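Local coordinates for protein globin II, extracellular (PDB 1X9F) that probably carries oxygen reversibly on its haem group, as one globin subunit of the giant extracellular haemoglobin (erythrocruorin) of the earthworm, at residues Ala32-Glu43 with Tyr105-Val116; Gly71-Leu79 with Trp130-Glu138. All coordinates share one frame; numbering follows the deposited sequence.

Interaction 1 of 2, residues Ala32-Glu43 with Tyr105-Val116; sequences AIWRATFAQVPE and YFDAFKTAILHV. With HEM (protoporphyrin IX containing Fe), chain O; CMO (carbon monoxide), chain P.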
loop_
_atom_site.group_PDB
_atom_site.type_symbol
_atom_site.label_atom_id
_atom_site.label_comp_id
_atom_site.label_asym_id
_atom_site.label_seq_id
_atom_site.Cartn_x
_atom_site.Cartn_y
_atom_site.Cartn_z
ATOM N N ALA B 32 -30.573 31.438 -0.040
ATOM C CA ALA B 32 -31.724 30.777 0.556
ATOM C C ALA B 32 -32.239 31.563 1.761
ATOM O O ALA B 32 -33.452 31.764 1.897
ATOM C CB ALA B 32 -31.367 29.358 0.947
ATOM N N ILE B 33 -31.330 32.040 2.615
ATOM C CA ILE B 33 -31.728 32.801 3.803
ATOM C C ILE B 33 -32.384 34.146 3.453
ATOM O O ILE B 33 -33.458 34.461 3.983
ATOM C CB ILE B 33 -30.546 32.972 4.803
ATOM C CG1 ILE B 33 -30.169 31.616 5.422
ATOM C CG2 ILE B 33 -30.926 33.957 5.916
ATOM C CD1 ILE B 33 -28.770 31.587 6.047
ATOM N N TRP B 34 -31.759 34.917 2.559
ATOM C CA TRP B 34 -32.321 36.207 2.127
ATOM C C TRP B 34 -33.643 36.101 1.367
ATOM O O TRP B 34 -34.539 36.931 1.570
ATOM C CB TRP B 34 -31.274 37.092 1.415
ATOM C CG TRP B 34 -30.448 37.749 2.448
ATOM C CD1 TRP B 34 -29.152 37.474 2.773
ATOM C CD2 TRP B 34 -30.901 38.718 3.390
ATOM N NE1 TRP B 34 -28.760 38.247 3.840
ATOM C CE2 TRP B 34 -29.821 39.018 4.237
ATOM C CE3 TRP B 34 -32.122 39.381 3.595
ATOM C CZ2 TRP B 34 -29.923 39.939 5.268
ATOM C CZ3 TRP B 34 -32.219 40.300 4.618
ATOM C CH2 TRP B 34 -31.128 40.573 5.440
ATOM N N ARG B 35 -33.785 35.075 0.535
ATOM C CA ARG B 35 -35.059 34.821 -0.137
ATOM C C ARG B 35 -36.162 34.454 0.838
ATOM O O ARG B 35 -37.302 34.902 0.686
ATOM C CB ARG B 35 -34.915 33.716 -1.171
ATOM C CG ARG B 35 -34.204 34.204 -2.394
ATOM C CD ARG B 35 -33.739 33.104 -3.283
ATOM N NE ARG B 35 -33.083 33.677 -4.446
ATOM C CZ ARG B 35 -32.163 33.058 -5.172
ATOM N NH1 ARG B 35 -31.771 31.827 -4.861
ATOM N NH2 ARG B 35 -31.627 33.675 -6.216
ATOM N N ALA B 36 -35.830 33.623 1.822
ATOM C CA ALA B 36 -36.785 33.259 2.853
ATOM C C ALA B 36 -37.181 34.497 3.658
ATOM O O ALA B 36 -38.349 34.650 4.015
ATOM C CB ALA B 36 -36.221 32.173 3.752
ATOM N N THR B 37 -36.218 35.379 3.928
ATOM C CA THR B 37 -36.500 36.640 4.616
ATOM C C THR B 37 -37.478 37.481 3.799
ATOM O O THR B 37 -38.518 37.902 4.312
ATOM C CB THR B 37 -35.196 37.440 4.873
ATOM O OG1 THR B 37 -34.301 36.662 5.680
ATOM C CG2 THR B 37 -35.469 38.670 5.742
ATOM N N PHE B 38 -37.136 37.716 2.530
ATOM C CA PHE B 38 -37.969 38.523 1.640
ATOM C C PHE B 38 -39.355 37.918 1.437
ATOM O O PHE B 38 -40.333 38.652 1.364
ATOM C CB PHE B 38 -37.304 38.767 0.275
ATOM C CG PHE B 38 -36.034 39.578 0.335
ATOM C CD1 PHE B 38 -35.049 39.404 -0.630
ATOM C CD2 PHE B 38 -35.817 40.508 1.352
ATOM C CE1 PHE B 38 -33.877 40.143 -0.590
ATOM C CE2 PHE B 38 -34.645 41.245 1.401
ATOM C CZ PHE B 38 -33.673 41.065 0.428
ATOM N N ALA B 39 -39.448 36.593 1.338
ATOM C CA ALA B 39 -40.754 35.936 1.198
ATOM C C ALA B 39 -41.657 36.267 2.384
ATOM O O ALA B 39 -42.879 36.377 2.244
ATOM C CB ALA B 39 -40.590 34.425 1.061
ATOM N N GLN B 40 -41.045 36.438 3.550
ATOM C CA GLN B 40 -41.800 36.692 4.762
ATOM C C GLN B 40 -42.093 38.172 5.006
ATOM O O GLN B 40 -43.188 38.524 5.450
ATOM C CB GLN B 40 -41.109 36.084 5.979
ATOM C CG GLN B 40 -41.994 36.191 7.198
ATOM C CD GLN B 40 -41.418 35.528 8.412
ATOM O OE1 GLN B 40 -40.925 34.403 8.339
ATOM N NE2 GLN B 40 -41.497 36.210 9.549
ATOM N N VAL B 41 -41.113 39.030 4.727
ATOM C CA VAL B 41 -41.314 40.471 4.837
ATOM C C VAL B 41 -40.803 41.187 3.587
ATOM O O VAL B 41 -39.751 41.837 3.612
ATOM C CB VAL B 41 -40.662 41.062 6.108
ATOM C CG1 VAL B 41 -41.502 40.754 7.338
ATOM C CG2 VAL B 41 -39.223 40.575 6.276
ATOM N N PRO B 42 -41.562 41.079 2.496
ATOM C CA PRO B 42 -41.156 41.655 1.208
ATOM C C PRO B 42 -40.840 43.147 1.276
ATOM O O PRO B 42 -40.071 43.643 0.448
ATOM C CB PRO B 42 -42.367 41.399 0.302
ATOM C CG PRO B 42 -43.500 41.088 1.232
ATOM C CD PRO B 42 -42.875 40.414 2.412
ATOM N N GLU B 43 -41.422 43.846 2.249
ATOM C CA GLU B 43 -41.121 45.258 2.495
ATOM C C GLU B 43 -39.640 45.519 2.700
ATOM O O GLU B 43 -39.125 46.569 2.306
ATOM C CB GLU B 43 -41.859 45.737 3.744
ATOM C CG GLU B 43 -43.360 45.524 3.706
ATOM C CD GLU B 43 -44.058 46.488 2.765
ATOM O OE1 GLU B 43 -43.617 46.643 1.601
ATOM O OE2 GLU B 43 -45.062 47.097 3.191
ATOM N N TYR B 105 -38.456 42.795 11.083
ATOM C CA TYR B 105 -37.476 42.317 10.109
ATOM C C TYR B 105 -36.440 41.361 10.688
ATOM O O TYR B 105 -36.218 40.289 10.122
ATOM C CB TYR B 105 -36.767 43.469 9.416
ATOM C CG TYR B 105 -37.627 44.296 8.500
ATOM C CD1 TYR B 105 -37.089 45.409 7.866
ATOM C CD2 TYR B 105 -38.969 43.982 8.265
ATOM C CE1 TYR B 105 -37.845 46.187 7.022
ATOM C CE2 TYR B 105 -39.743 44.763 7.419
ATOM C CZ TYR B 105 -39.172 45.866 6.803
ATOM O OH TYR B 105 -39.912 46.659 5.960
ATOM N N PHE B 106 -35.792 41.745 11.793
ATOM C CA PHE B 106 -34.878 40.830 12.493
ATOM C C PHE B 106 -35.605 39.542 12.788
ATOM O O PHE B 106 -35.007 38.468 12.813
ATOM C CB PHE B 106 -34.374 41.414 13.812
ATOM C CG PHE B 106 -33.374 42.493 13.636
ATOM C CD1 PHE B 106 -33.767 43.817 13.695
ATOM C CD2 PHE B 106 -32.040 42.190 13.382
ATOM C CE1 PHE B 106 -32.849 44.830 13.524
ATOM C CE2 PHE B 106 -31.114 43.198 13.204
ATOM C CZ PHE B 106 -31.517 44.522 13.276
ATOM N N ASP B 107 -36.910 39.666 12.999
ATOM C CA ASP B 107 -37.749 38.529 13.303
ATOM C C ASP B 107 -37.888 37.569 12.120
ATOM O O ASP B 107 -37.752 36.356 12.293
ATOM C CB ASP B 107 -39.120 38.996 13.781
ATOM C CG ASP B 107 -39.887 37.897 14.474
ATOM O OD1 ASP B 107 -39.526 37.558 15.621
ATOM O OD2 ASP B 107 -40.861 37.314 13.952
ATOM N N ALA B 108 -38.155 38.105 10.932
ATOM C CA ALA B 108 -38.251 37.277 9.728
ATOM C C ALA B 108 -36.911 36.627 9.387
ATOM O O ALA B 108 -36.858 35.457 8.994
ATOM C CB ALA B 108 -38.758 38.095 8.561
ATOM N N PHE B 109 -35.838 37.395 9.551
ATOM C CA PHE B 109 -34.499 36.903 9.301
ATOM C C PHE B 109 -34.226 35.677 10.155
ATOM O O PHE B 109 -33.759 34.653 9.648
ATOM C CB PHE B 109 -33.471 37.991 9.594
ATOM C CG PHE B 109 -32.104 37.679 9.074
ATOM C CD1 PHE B 109 -31.062 37.396 9.942
ATOM C CD2 PHE B 109 -31.856 37.666 7.707
ATOM C CE1 PHE B 109 -29.792 37.109 9.455
ATOM C CE2 PHE B 109 -30.596 37.378 7.216
ATOM C CZ PHE B 109 -29.561 37.097 8.089
ATOM N N LYS B 110 -34.534 35.777 11.443
ATOM C CA LYS B 110 -34.345 34.666 12.358
ATOM C C LYS B 110 -35.114 33.426 11.904
ATOM O O LYS B 110 -34.580 32.316 11.943
ATOM C CB LYS B 110 -34.771 35.063 13.767
ATOM C CG LYS B 110 -34.644 33.942 14.779
ATOM C CD LYS B 110 -34.995 34.407 16.170
ATOM C CE LYS B 110 -36.505 34.479 16.361
ATOM N NZ LYS B 110 -36.835 34.411 17.815
ATOM N N THR B 111 -36.363 33.621 11.482
ATOM C CA THR B 111 -37.200 32.523 11.004
ATOM C C THR B 111 -36.562 31.889 9.785
ATOM O O THR B 111 -36.550 30.665 9.641
ATOM C CB THR B 111 -38.602 33.054 10.654
ATOM O OG1 THR B 111 -39.211 33.594 11.835
ATOM C CG2 THR B 111 -39.548 31.919 10.264
ATOM N N ALA B 112 -36.034 32.742 8.914
ATOM C CA ALA B 112 -35.412 32.309 7.679
ATOM C C ALA B 112 -34.156 31.484 7.951
ATOM O O ALA B 112 -34.008 30.389 7.400
ATOM C CB ALA B 112 -35.099 33.510 6.800
ATOM N N ILE B 113 -33.261 32.003 8.800
ATOM C CA ILE B 113 -32.074 31.249 9.213
ATOM C C ILE B 113 -32.471 29.860 9.696
ATOM O O ILE B 113 -31.924 28.858 9.228
ATOM C CB ILE B 113 -31.292 31.968 10.330
ATOM C CG1 ILE B 113 -30.647 33.257 9.820
ATOM C CG2 ILE B 113 -30.202 31.055 10.902
ATOM C CD1 ILE B 113 -30.097 34.119 10.949
ATOM N N LEU B 114 -33.428 29.808 10.624
ATOM C CA LEU B 114 -33.853 28.542 11.208
ATOM C C LEU B 114 -34.429 27.607 10.170
ATOM O O LEU B 114 -34.258 26.394 10.246
ATOM C CB LEU B 114 -34.860 28.771 12.331
ATOM C CG LEU B 114 -34.272 28.820 13.742
ATOM C CD1 LEU B 114 -33.130 29.825 13.866
ATOM C CD2 LEU B 114 -35.372 29.165 14.719
ATOM N N HIS B 115 -35.080 28.187 9.175
ATOM C CA HIS B 115 -35.748 27.432 8.152
ATOM C C HIS B 115 -34.763 26.775 7.201
ATOM O O HIS B 115 -34.864 25.585 6.897
ATOM C CB HIS B 115 -36.641 28.380 7.385
ATOM C CG HIS B 115 -37.347 27.733 6.250
ATOM N ND1 HIS B 115 -38.319 26.776 6.439
ATOM C CD2 HIS B 115 -37.222 27.892 4.913
ATOM C CE1 HIS B 115 -38.770 26.378 5.263
ATOM N NE2 HIS B 115 -38.122 27.041 4.322
ATOM N N VAL B 116 -33.815 27.575 6.731
ATOM C CA VAL B 116 -32.790 27.104 5.830
ATOM C C VAL B 116 -31.878 26.103 6.551
ATOM O O VAL B 116 -31.556 25.055 5.993
ATOM C CB VAL B 116 -32.015 28.285 5.205
ATOM C CG1 VAL B 116 -30.930 27.789 4.275
ATOM C CG2 VAL B 116 -32.971 29.204 4.442
HETATM C CHA HEM O . -25.198 45.205 6.222
HETATM C CHB HEM O . -24.855 41.620 9.522
HETATM C CHC HEM O . -29.725 41.529 9.967
HETATM C CHD HEM O . -30.054 45.292 6.842
HETATM C C1A HEM O . -24.656 44.126 7.063
HETATM C C2A HEM O . -23.289 43.858 7.056
HETATM C C3A HEM O . -23.126 42.777 8.029
HETATM C C4A HEM O . -24.517 42.595 8.493
HETATM C CMA HEM O . -21.870 42.053 8.445
HETATM C CAA HEM O . -22.213 44.474 6.199
HETATM C CBA HEM O . -21.507 45.645 6.853
HETATM C CGA HEM O . -20.556 46.183 5.810
HETATM O O1A HEM O . -19.479 45.579 5.599
HETATM O O2A HEM O . -20.888 47.212 5.185
HETATM C C1B HEM O . -26.213 41.272 9.932
HETATM C C2B HEM O . -26.421 40.232 10.810
HETATM C C3B HEM O . -27.772 40.241 10.920
HETATM C C4B HEM O . -28.303 41.238 10.133
HETATM C CMB HEM O . -25.420 39.323 11.477
HETATM C CAB HEM O . -28.370 39.341 11.701
HETATM C CBB HEM O . -28.858 38.430 12.520
HETATM C C1C HEM O . -30.255 42.564 9.072
HETATM C C2C HEM O . -31.620 42.717 8.930
HETATM C C3C HEM O . -31.716 43.775 8.056
HETATM C C4C HEM O . -30.415 44.167 7.732
HETATM C CMC HEM O . -32.694 41.905 9.615
HETATM C CAC HEM O . -32.998 44.354 7.573
HETATM C CBC HEM O . -33.885 43.552 6.965
HETATM C C1D HEM O . -28.689 45.630 6.383
HETATM C C2D HEM O . -28.470 46.606 5.413
HETATM C C3D HEM O . -27.110 46.611 5.200
HETATM C C4D HEM O . -26.615 45.575 6.126
HETATM C CMD HEM O . -29.505 47.475 4.739
HETATM C CAD HEM O . -26.310 47.490 4.273
HETATM C CBD HEM O . -26.472 47.059 2.825
HETATM C CGD HEM O . -25.590 47.961 2.000
HETATM O O1D HEM O . -24.352 47.935 2.174
HETATM O O2D HEM O . -26.134 48.714 1.170
HETATM N NA HEM O . -25.434 43.428 7.949
HETATM N NB HEM O . -27.323 41.918 9.495
HETATM N NC HEM O . -29.473 43.440 8.385
HETATM N ND HEM O . -27.591 44.971 6.835
HETATM FE FE HEM O . -27.448 43.492 8.219
HETATM C C CMO P . -27.813 42.120 6.539
HETATM O O CMO P . -28.369 41.883 5.435
#
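A36 and A112 meet where helices B (23-40) and G (103-121) of the globin fold cross, a buried apolar contact in which small residues let two backbones come close beside the haem pocket. The segment axes approach to 8.1 Å at 133° between their directions, and CB of A36 lies 3.5 Å from CB of A112. On one flank I33 is a knob in a hole formed by F109, A112, I113 and V116: its CG2 faces the F109 ring and I113, while CG1 rests on V116. On the other, V41 CG2 packs on A108 CB and Y105, and the Q40 amide lies over A108 with its oxygen beside T111. W34, part of the carbon monoxide pocket, turns one indole face to CE2 of F109; the rings are oblique, their planes at 41°. The T37 hydroxyl sits between the F109 ring and A112 CB. Its OG1 is anti to the carbonyl carbon, beside the backbone N (chi1 -60°), which turns it back along its own helix to donate to I33 O at 2.9 Å, from above the carbonyl plane, while the T37 amide N reaches the same oxygen from the opposite face.

Interaction 2 of 2, residues Gly71-Leu79 with Trp130-Glu138; sequences GLDIAISTL and WDACIDHIE. With HEM (protoporphyrin IX containing Fe), chain O.
With its CG1 anti to the carbonyl carbon (chi1 -75°) and CD1 carried on in an extended chain (chi2 159°), I137 spreads its two branches against helix 59-77 and the turn that follows it, and L79, whose CG is likewise anti to its carbonyl carbon (chi1 -77°), brings CD2 to it. A75 CB sits against both branches, 3.8 Å from I137 CG2 and from I137 CD1 alike. CG2 also touches CD1 of L72, and I137 CD1 goes on to CG1 of I76 at 3.9 Å and CD2 of L79 at 4.0 Å. I137 is thus surrounded by L72, A75 and I76 of the helix and by L79 just beyond its end. Shortening I137 to an alanine would probably open a gap among L72, A75, I76 and L79 and leave the L79 side chain freer to turn. Around this centre further apolar pairs follow: I76 CD1 lies 4.2 Å from W130 CZ3, and L72 CD1 faces I134 CD1 at the same distance. L79 CD1 rests on C133 SG, the sulfur that is disulfide-bonded to C4, while L79 CD2 comes to the edge of the H136 ring. No hydrogen bond links the segments, whose axes stay 10.5 Å apart. L72 and E138 also border the haem, L72 CB near its CMB methyl. The arrangement is the packing of helices E (59-77) and H (127-142) of the globin fold, with W16 of helix 6-20 against L72, I76 and W130, L85 of helix 82-96 against A75 and H136, and helix 103-121 meeting L72 through I113.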
loop_
_atom_site.group_PDB
_atom_site.type_symbol
_atom_site.label_atom_id
_atom_site.label_comp_id
_atom_site.label_asym_id
_atom_site.label_seq_id
_atom_site.Cartn_x
_atom_site.Cartn_y
_atom_site.Cartn_z
ATOM N N GLY B 71 -20.663 37.944 9.203
ATOM C CA GLY B 71 -20.911 38.578 10.490
ATOM C C GLY B 71 -21.564 37.603 11.447
ATOM O O GLY B 71 -21.163 37.498 12.608
ATOM N N LEU B 72 -22.566 36.884 10.956
ATOM C CA LEU B 72 -23.261 35.906 11.772
ATOM C C LEU B 72 -22.299 34.800 12.203
ATOM O O LEU B 72 -22.361 34.323 13.338
ATOM C CB LEU B 72 -24.453 35.335 11.009
ATOM C CG LEU B 72 -25.368 34.377 11.772
ATOM C CD1 LEU B 72 -26.053 35.060 12.958
ATOM C CD2 LEU B 72 -26.397 33.789 10.825
ATOM N N ASP B 73 -21.405 34.414 11.298
ATOM C CA ASP B 73 -20.399 33.408 11.593
ATOM C C ASP B 73 -19.516 33.817 12.768
ATOM O O ASP B 73 -19.203 32.987 13.626
ATOM C CB ASP B 73 -19.533 33.161 10.365
ATOM C CG ASP B 73 -18.471 32.129 10.615
ATOM O OD1 ASP B 73 -17.284 32.506 10.672
ATOM O OD2 ASP B 73 -18.731 30.920 10.781
ATOM N N ILE B 74 -19.111 35.088 12.804
ATOM C CA ILE B 74 -18.307 35.599 13.917
ATOM C C ILE B 74 -19.074 35.493 15.237
ATOM O O ILE B 74 -18.529 35.034 16.246
ATOM C CB ILE B 74 -17.857 37.055 13.675
ATOM C CG1 ILE B 74 -16.909 37.128 12.466
ATOM C CG2 ILE B 74 -17.180 37.616 14.938
ATOM C CD1 ILE B 74 -16.577 38.551 11.991
ATOM N N ALA B 75 -20.338 35.912 15.202
ATOM C CA ALA B 75 -21.208 35.902 16.368
ATOM C C ALA B 75 -21.399 34.486 16.903
ATOM O O ALA B 75 -21.157 34.232 18.083
ATOM C CB ALA B 75 -22.550 36.544 16.035
ATOM N N ILE B 76 -21.812 33.563 16.036
ATOM C CA ILE B 76 -22.026 32.177 16.458
ATOM C C ILE B 76 -20.729 31.564 16.985
ATOM O O ILE B 76 -20.726 30.889 18.019
ATOM C CB ILE B 76 -22.611 31.329 15.304
ATOM C CG1 ILE B 76 -24.056 31.754 15.011
ATOM C CG2 ILE B 76 -22.544 29.836 15.641
ATOM C CD1 ILE B 76 -24.654 31.138 13.755
ATOM N N SER B 77 -19.625 31.815 16.288
ATOM C CA SER B 77 -18.350 31.216 16.665
ATOM C C SER B 77 -17.873 31.662 18.045
ATOM O O SER B 77 -17.087 30.957 18.680
ATOM C CB SER B 77 -17.267 31.483 15.613
ATOM O OG SER B 77 -16.812 32.825 15.666
ATOM N N THR B 78 -18.337 32.825 18.505
ATOM C CA THR B 78 -17.923 33.331 19.818
ATOM C C THR B 78 -19.053 33.393 20.833
ATOM O O THR B 78 -18.977 34.166 21.790
ATOM C CB THR B 78 -17.245 34.718 19.722
ATOM O OG1 THR B 78 -18.168 35.669 19.173
ATOM C CG2 THR B 78 -16.090 34.704 18.734
ATOM N N LEU B 79 -20.094 32.587 20.641
ATOM C CA LEU B 79 -21.141 32.479 21.655
ATOM C C LEU B 79 -20.546 32.059 22.992
ATOM O O LEU B 79 -21.064 32.416 24.052
ATOM C CB LEU B 79 -22.227 31.491 21.237
ATOM C CG LEU B 79 -23.233 32.002 20.207
ATOM C CD1 LEU B 79 -24.066 30.855 19.671
ATOM C CD2 LEU B 79 -24.125 33.097 20.777
ATOM N N TRP B 130 -31.327 27.073 18.451
ATOM C CA TRP B 130 -31.060 28.082 17.427
ATOM C C TRP B 130 -31.853 29.358 17.673
ATOM O O TRP B 130 -31.287 30.451 17.675
ATOM C CB TRP B 130 -31.362 27.544 16.029
ATOM C CG TRP B 130 -30.239 26.780 15.429
ATOM C CD1 TRP B 130 -29.949 25.462 15.628
ATOM C CD2 TRP B 130 -29.247 27.279 14.525
ATOM N NE1 TRP B 130 -28.837 25.105 14.904
ATOM C CE2 TRP B 130 -28.386 26.200 14.213
ATOM C CE3 TRP B 130 -28.997 28.528 13.937
ATOM C CZ2 TRP B 130 -27.294 26.331 13.344
ATOM C CZ3 TRP B 130 -27.916 28.657 13.074
ATOM C CH2 TRP B 130 -27.078 27.563 12.788
ATOM N N ASP B 131 -33.157 29.213 17.888
ATOM C CA ASP B 131 -34.026 30.357 18.125
ATOM C C ASP B 131 -33.478 31.243 19.247
ATOM O O ASP B 131 -33.402 32.471 19.112
ATOM C CB ASP B 131 -35.436 29.876 18.461
ATOM C CG ASP B 131 -36.420 31.008 18.585
ATOM O OD1 ASP B 131 -36.627 31.733 17.590
ATOM O OD2 ASP B 131 -37.038 31.255 19.640
ATOM N N ALA B 132 -33.073 30.602 20.340
ATOM C CA ALA B 132 -32.567 31.300 21.506
ATOM C C ALA B 132 -31.261 32.033 21.210
ATOM O O ALA B 132 -31.075 33.177 21.625
ATOM C CB ALA B 132 -32.372 30.319 22.644
ATOM N N CYS B 133 -30.362 31.365 20.491
ATOM C CA CYS B 133 -29.047 31.918 20.196
ATOM C C CYS B 133 -29.072 32.984 19.102
ATOM O O CYS B 133 -28.300 33.939 19.168
ATOM C CB CYS B 133 -28.055 30.794 19.877
ATOM S SG CYS B 133 -27.522 29.899 21.363
ATOM N N ILE B 134 -29.951 32.841 18.107
ATOM C CA ILE B 134 -30.111 33.905 17.106
ATOM C C ILE B 134 -30.711 35.167 17.749
ATOM O O ILE B 134 -30.294 36.286 17.436
ATOM C CB ILE B 134 -30.940 33.438 15.869
ATOM C CG1 ILE B 134 -30.266 32.251 15.156
ATOM C CG2 ILE B 134 -31.142 34.590 14.880
ATOM C CD1 ILE B 134 -28.820 32.487 14.723
ATOM N N ASP B 135 -31.674 34.972 18.650
ATOM C CA ASP B 135 -32.243 36.070 19.431
ATOM C C ASP B 135 -31.172 36.830 20.168
ATOM O O ASP B 135 -31.093 38.058 20.073
ATOM C CB ASP B 135 -33.247 35.546 20.456
ATOM C CG ASP B 135 -34.677 35.803 20.047
ATOM O OD1 ASP B 135 -34.920 36.126 18.863
ATOM O OD2 ASP B 135 -35.630 35.709 20.848
ATOM N N HIS B 136 -30.358 36.085 20.911
ATOM C CA HIS B 136 -29.270 36.668 21.670
ATOM C C HIS B 136 -28.365 37.507 20.783
ATOM O O HIS B 136 -27.892 38.565 21.196
ATOM C CB HIS B 136 -28.440 35.590 22.360
ATOM C CG HIS B 136 -27.348 36.152 23.208
ATOM N ND1 HIS B 136 -27.585 37.121 24.158
ATOM C CD2 HIS B 136 -26.017 35.909 23.241
ATOM C CE1 HIS B 136 -26.449 37.450 24.743
ATOM N NE2 HIS B 136 -25.483 36.723 24.211
ATOM N N ILE B 137 -28.123 37.027 19.569
ATOM C CA ILE B 137 -27.227 37.717 18.651
ATOM C C ILE B 137 -27.888 38.987 18.117
ATOM O O ILE B 137 -27.259 40.048 18.059
ATOM C CB ILE B 137 -26.760 36.756 17.525
ATOM C CG1 ILE B 137 -25.718 35.775 18.079
ATOM C CG2 ILE B 137 -26.186 37.533 16.340
ATOM C CD1 ILE B 137 -25.553 34.500 17.264
ATOM N N GLU B 138 -29.164 38.873 17.758
ATOM C CA GLU B 138 -29.920 40.009 17.248
ATOM C C GLU B 138 -30.161 41.102 18.298
ATOM O O GLU B 138 -30.180 42.285 17.952
ATOM C CB GLU B 138 -31.228 39.544 16.596
ATOM C CG GLU B 138 -31.020 38.785 15.290
ATOM C CD GLU B 138 -32.316 38.335 14.636
ATOM O OE1 GLU B 138 -32.387 38.371 13.388
ATOM O OE2 GLU B 138 -33.258 37.943 15.362
HETATM C CHA HEM O . -25.198 45.205 6.222
HETATM C CHB HEM O . -24.855 41.620 9.522
HETATM C CHC HEM O . -29.725 41.529 9.967
HETATM C CHD HEM O . -30.054 45.292 6.842
HETATM C C1A HEM O . -24.656 44.126 7.063
HETATM C C2A HEM O . -23.289 43.858 7.056
HETATM C C3A HEM O . -23.126 42.777 8.029
HETATM C C4A HEM O . -24.517 42.595 8.493
HETATM C CMA HEM O . -21.870 42.053 8.445
HETATM C CAA HEM O . -22.213 44.474 6.199
HETATM C CBA HEM O . -21.507 45.645 6.853
HETATM C CGA HEM O . -20.556 46.183 5.810
HETATM O O1A HEM O . -19.479 45.579 5.599
HETATM O O2A HEM O . -20.888 47.212 5.185
HETATM C C1B HEM O . -26.213 41.272 9.932
HETATM C C2B HEM O . -26.421 40.232 10.810
HETATM C C3B HEM O . -27.772 40.241 10.920
HETATM C C4B HEM O . -28.303 41.238 10.133
HETATM C CMB HEM O . -25.420 39.323 11.477
HETATM C CAB HEM O . -28.370 39.341 11.701
HETATM C CBB HEM O . -28.858 38.430 12.520
HETATM C C1C HEM O . -30.255 42.564 9.072
HETATM C C2C HEM O . -31.620 42.717 8.930
HETATM C C3C HEM O . -31.716 43.775 8.056
HETATM C C4C HEM O . -30.415 44.167 7.732
HETATM C CMC HEM O . -32.694 41.905 9.615
HETATM C CAC HEM O . -32.998 44.354 7.573
HETATM C CBC HEM O . -33.885 43.552 6.965
HETATM C C1D HEM O . -28.689 45.630 6.383
HETATM C C2D HEM O . -28.470 46.606 5.413
HETATM C C3D HEM O . -27.110 46.611 5.200
HETATM C C4D HEM O . -26.615 45.575 6.126
HETATM C CMD HEM O . -29.505 47.475 4.739
HETATM C CAD HEM O . -26.310 47.490 4.273
HETATM C CBD HEM O . -26.472 47.059 2.825
HETATM C CGD HEM O . -25.590 47.961 2.000
HETATM O O1D HEM O . -24.352 47.935 2.174
HETATM O O2D HEM O . -26.134 48.714 1.170
HETATM N NA HEM O . -25.434 43.428 7.949
HETATM N NB HEM O . -27.323 41.918 9.495
HETATM N NC HEM O . -29.473 43.440 8.385
HETATM N ND HEM O . -27.591 44.971 6.835
HETATM FE FE HEM O . -27.448 43.492 8.219
#

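Overall arrangement
Two helix pairs sharing one prosthetic group illustrate how a globin is built around its haem. Interactions 1 and 2 lie on opposite sides of the chain's centre, with their own centres about 15 Å apart, and their segments alternate along the chain. Helices 103-121 and 127-142 join them directly: K110 NZ makes salt bridges to D131 OD1 at 2.7 Å and to D135 OD1 at 2.8 Å. The haem is a second bridge, since its vinyl atom CBB lies 3.5 Å from both F109 CE1 and E138 CG. Interaction 1 supplies W34 to the carbon monoxide site, whereas in interaction 2 the L72 side chain stays about 9 Å from that ligand and borders the porphyrin.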